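Local coordinates for protein tRNA (Adenine(22)-N(1))-methyltransferase (Mycoplasma capricolum subsp. capricolum, PDB 6QE6) that probably methylates N1 of adenine 22 in tRNA and is bound here to the cofactor product S-adenosyl-homocysteine, at residues A[188-193]-A[238-243]. Numbering follows the deposited sequence.
Sequences IEFGSK and RKYIDV
One face of the Tyr-240 ring is covered by the CB methylene of Phe-190, which stands 3.5 Å from the ring centroid and almost exactly on the ring normal, a CH-pi contact. At the edge of the same ring, near its plane, lies the carbonyl O of Gly-191. The Phe-190 ring carries CG of its neighbour Glu-189 over one face and meets Tyr-240 obliquely: the planes are inclined at 46° and Phe-190 CD2 reaches Tyr-240 CB at 3.6 Å. The two side chains run past each other in opposite directions, so each aromatic ring lies beside the root of the other. With CG anti to the backbone N (chi1 -180°), Tyr-240 extends from its helix far enough for OH to donate a 2.7 Å hydrogen bond to Gly-191 O. The hydroxyl sits above the carbonyl plane, 40° out of it, and gives this buried carbonyl a partner just where helix 185-190 ends. Gly-191, the first residue to leave helical geometry, has positive phi, while Tyr-202 OH bonds the preceding carbonyl, Phe-190 O. Farther along, the aliphatic part of Lys-193 touches Val-243, CD to CG1 at 3.4 Å; the lysine chain then bends at chi3 and chi4, and NZ forms a salt bridge with Glu-184. Leu-206 of helix 200-217 also packs on Tyr-240, and Phe-190 also touches Ile-237 of helix 225-244. The contact lies away from the cofactor pocket of the Rossmann-like class I methyltransferase fold, among the helices that follow its seven-stranded sheet: the end of short helix 185-190, with the glycine after it, packs against the last turns of helix 225-244, which forms the C-terminal helical hairpin with helix 200-217.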
loop_
_atom_site.group_PDB
_atom_site.type_symbol
_atom_site.label_atom_id
_atom_site.label_comp_id
_atom_site.label_asym_id
_atom_site.label_seq_id
_atom_site.Cartn_x
_atom_site.Cartn_y
_atom_site.Cartn_z
ATOM N N ILE A 188 12.618 4.715 8.216
ATOM C CA ILE A 188 11.217 5.055 8.408
ATOM C C ILE A 188 10.776 6.044 7.343
ATOM O O ILE A 188 9.670 5.947 6.787
ATOM C CB ILE A 188 11.001 5.600 9.829
ATOM C CG1 ILE A 188 11.265 4.487 10.848
ATOM C CG2 ILE A 188 9.611 6.145 9.983
ATOM C CD1 ILE A 188 10.824 4.824 12.264
ATOM N N GLU A 189 11.668 6.966 6.988
ATOM C CA GLU A 189 11.329 8.015 6.044
ATOM C C GLU A 189 11.212 7.474 4.624
ATOM O O GLU A 189 10.264 7.796 3.905
ATOM C CB GLU A 189 12.386 9.117 6.121
ATOM C CG GLU A 189 12.139 10.219 5.139
ATOM C CD GLU A 189 11.641 11.463 5.807
ATOM O OE1 GLU A 189 11.841 11.561 7.042
ATOM O OE2 GLU A 189 11.061 12.331 5.105
ATOM N N PHE A 190 12.172 6.646 4.203
ATOM C CA PHE A 190 12.327 6.326 2.794
ATOM C C PHE A 190 12.288 4.848 2.456
ATOM O O PHE A 190 12.321 4.517 1.262
ATOM C CB PHE A 190 13.647 6.886 2.262
ATOM C CG PHE A 190 13.783 8.354 2.412
ATOM C CD1 PHE A 190 12.954 9.215 1.705
ATOM C CD2 PHE A 190 14.765 8.890 3.240
ATOM C CE1 PHE A 190 13.092 10.592 1.827
ATOM C CE2 PHE A 190 14.924 10.273 3.362
ATOM C CZ PHE A 190 14.082 11.124 2.650
ATOM N N GLY A 191 12.258 3.955 3.450
ATOM C CA GLY A 191 12.178 2.530 3.185
ATOM C C GLY A 191 13.328 1.723 3.760
ATOM O O GLY A 191 14.479 2.149 3.645
ATOM N N SER A 192 13.036 0.573 4.386
ATOM C CA SER A 192 14.087 -0.332 4.860
ATOM C C SER A 192 15.122 -0.580 3.770
ATOM O O SER A 192 14.768 -0.948 2.646
ATOM C CB SER A 192 13.487 -1.674 5.313
ATOM O OG SER A 192 12.259 -1.526 6.029
ATOM N N LYS A 193 16.403 -0.359 4.108
ATOM C CA LYS A 193 17.509 -0.551 3.160
ATOM C C LYS A 193 17.432 -1.895 2.452
ATOM O O LYS A 193 17.675 -1.993 1.239
ATOM C CB LYS A 193 18.849 -0.468 3.880
ATOM C CG LYS A 193 19.046 0.733 4.745
ATOM C CD LYS A 193 20.368 0.590 5.492
ATOM C CE LYS A 193 20.183 0.091 6.921
ATOM N NZ LYS A 193 21.065 0.859 7.858
ATOM N N ARG A 238 19.829 12.777 0.533
ATOM C CA ARG A 238 21.190 12.517 0.089
ATOM C C ARG A 238 21.865 11.492 0.987
ATOM O O ARG A 238 22.603 10.625 0.509
ATOM C CB ARG A 238 21.983 13.825 0.066
ATOM C CG ARG A 238 23.463 13.625 -0.182
ATOM C CD ARG A 238 23.669 12.974 -1.524
ATOM N NE ARG A 238 23.114 13.815 -2.580
ATOM C CZ ARG A 238 22.679 13.353 -3.751
ATOM N NH1 ARG A 238 22.721 12.046 -4.015
ATOM N NH2 ARG A 238 22.195 14.197 -4.656
ATOM N N LYS A 239 21.633 11.578 2.296
ATOM C CA LYS A 239 22.156 10.549 3.186
ATOM C C LYS A 239 21.582 9.189 2.820
ATOM O O LYS A 239 22.328 8.219 2.628
ATOM C CB LYS A 239 21.866 10.907 4.651
ATOM C CG LYS A 239 22.731 12.052 5.161
ATOM C CD LYS A 239 22.582 12.313 6.657
ATOM C CE LYS A 239 22.736 13.809 6.984
ATOM N NZ LYS A 239 22.205 14.186 8.333
ATOM N N TYR A 240 20.253 9.108 2.682
ATOM C CA TYR A 240 19.637 7.817 2.391
ATOM C C TYR A 240 20.104 7.282 1.044
ATOM O O TYR A 240 20.414 6.091 0.918
ATOM C CB TYR A 240 18.110 7.915 2.436
ATOM C CG TYR A 240 17.424 6.597 2.145
ATOM C CD1 TYR A 240 17.174 5.679 3.159
ATOM C CD2 TYR A 240 17.038 6.258 0.841
ATOM C CE1 TYR A 240 16.535 4.457 2.896
ATOM C CE2 TYR A 240 16.402 5.036 0.556
ATOM C CZ TYR A 240 16.153 4.143 1.592
ATOM O OH TYR A 240 15.536 2.947 1.321
ATOM N N ILE A 241 20.173 8.145 0.025
ATOM C CA ILE A 241 20.730 7.714 -1.253
ATOM C C ILE A 241 22.102 7.090 -1.039
ATOM O O ILE A 241 22.401 6.010 -1.561
ATOM C CB ILE A 241 20.799 8.886 -2.249
ATOM C CG1 ILE A 241 19.398 9.334 -2.665
ATOM C CG2 ILE A 241 21.567 8.463 -3.501
ATOM C CD1 ILE A 241 19.390 10.428 -3.716
ATOM N N ASP A 242 22.947 7.743 -0.234
ATOM C CA ASP A 242 24.315 7.253 -0.064
ATOM C C ASP A 242 24.345 5.866 0.565
ATOM O O ASP A 242 25.228 5.056 0.251
ATOM C CB ASP A 242 25.132 8.236 0.773
ATOM C CG ASP A 242 25.510 9.502 -0.002
ATOM O OD1 ASP A 242 25.992 10.454 0.651
ATOM O OD2 ASP A 242 25.326 9.564 -1.252
ATOM N N VAL A 243 23.370 5.558 1.416
ATOM C CA VAL A 243 23.355 4.265 2.087
ATOM C C VAL A 243 22.939 3.138 1.133
ATOM O O VAL A 243 23.491 2.033 1.184
ATOM C CB VAL A 243 22.432 4.343 3.310
ATOM C CG1 VAL A 243 22.249 2.982 3.885
ATOM C CG2 VAL A 243 23.015 5.307 4.323
#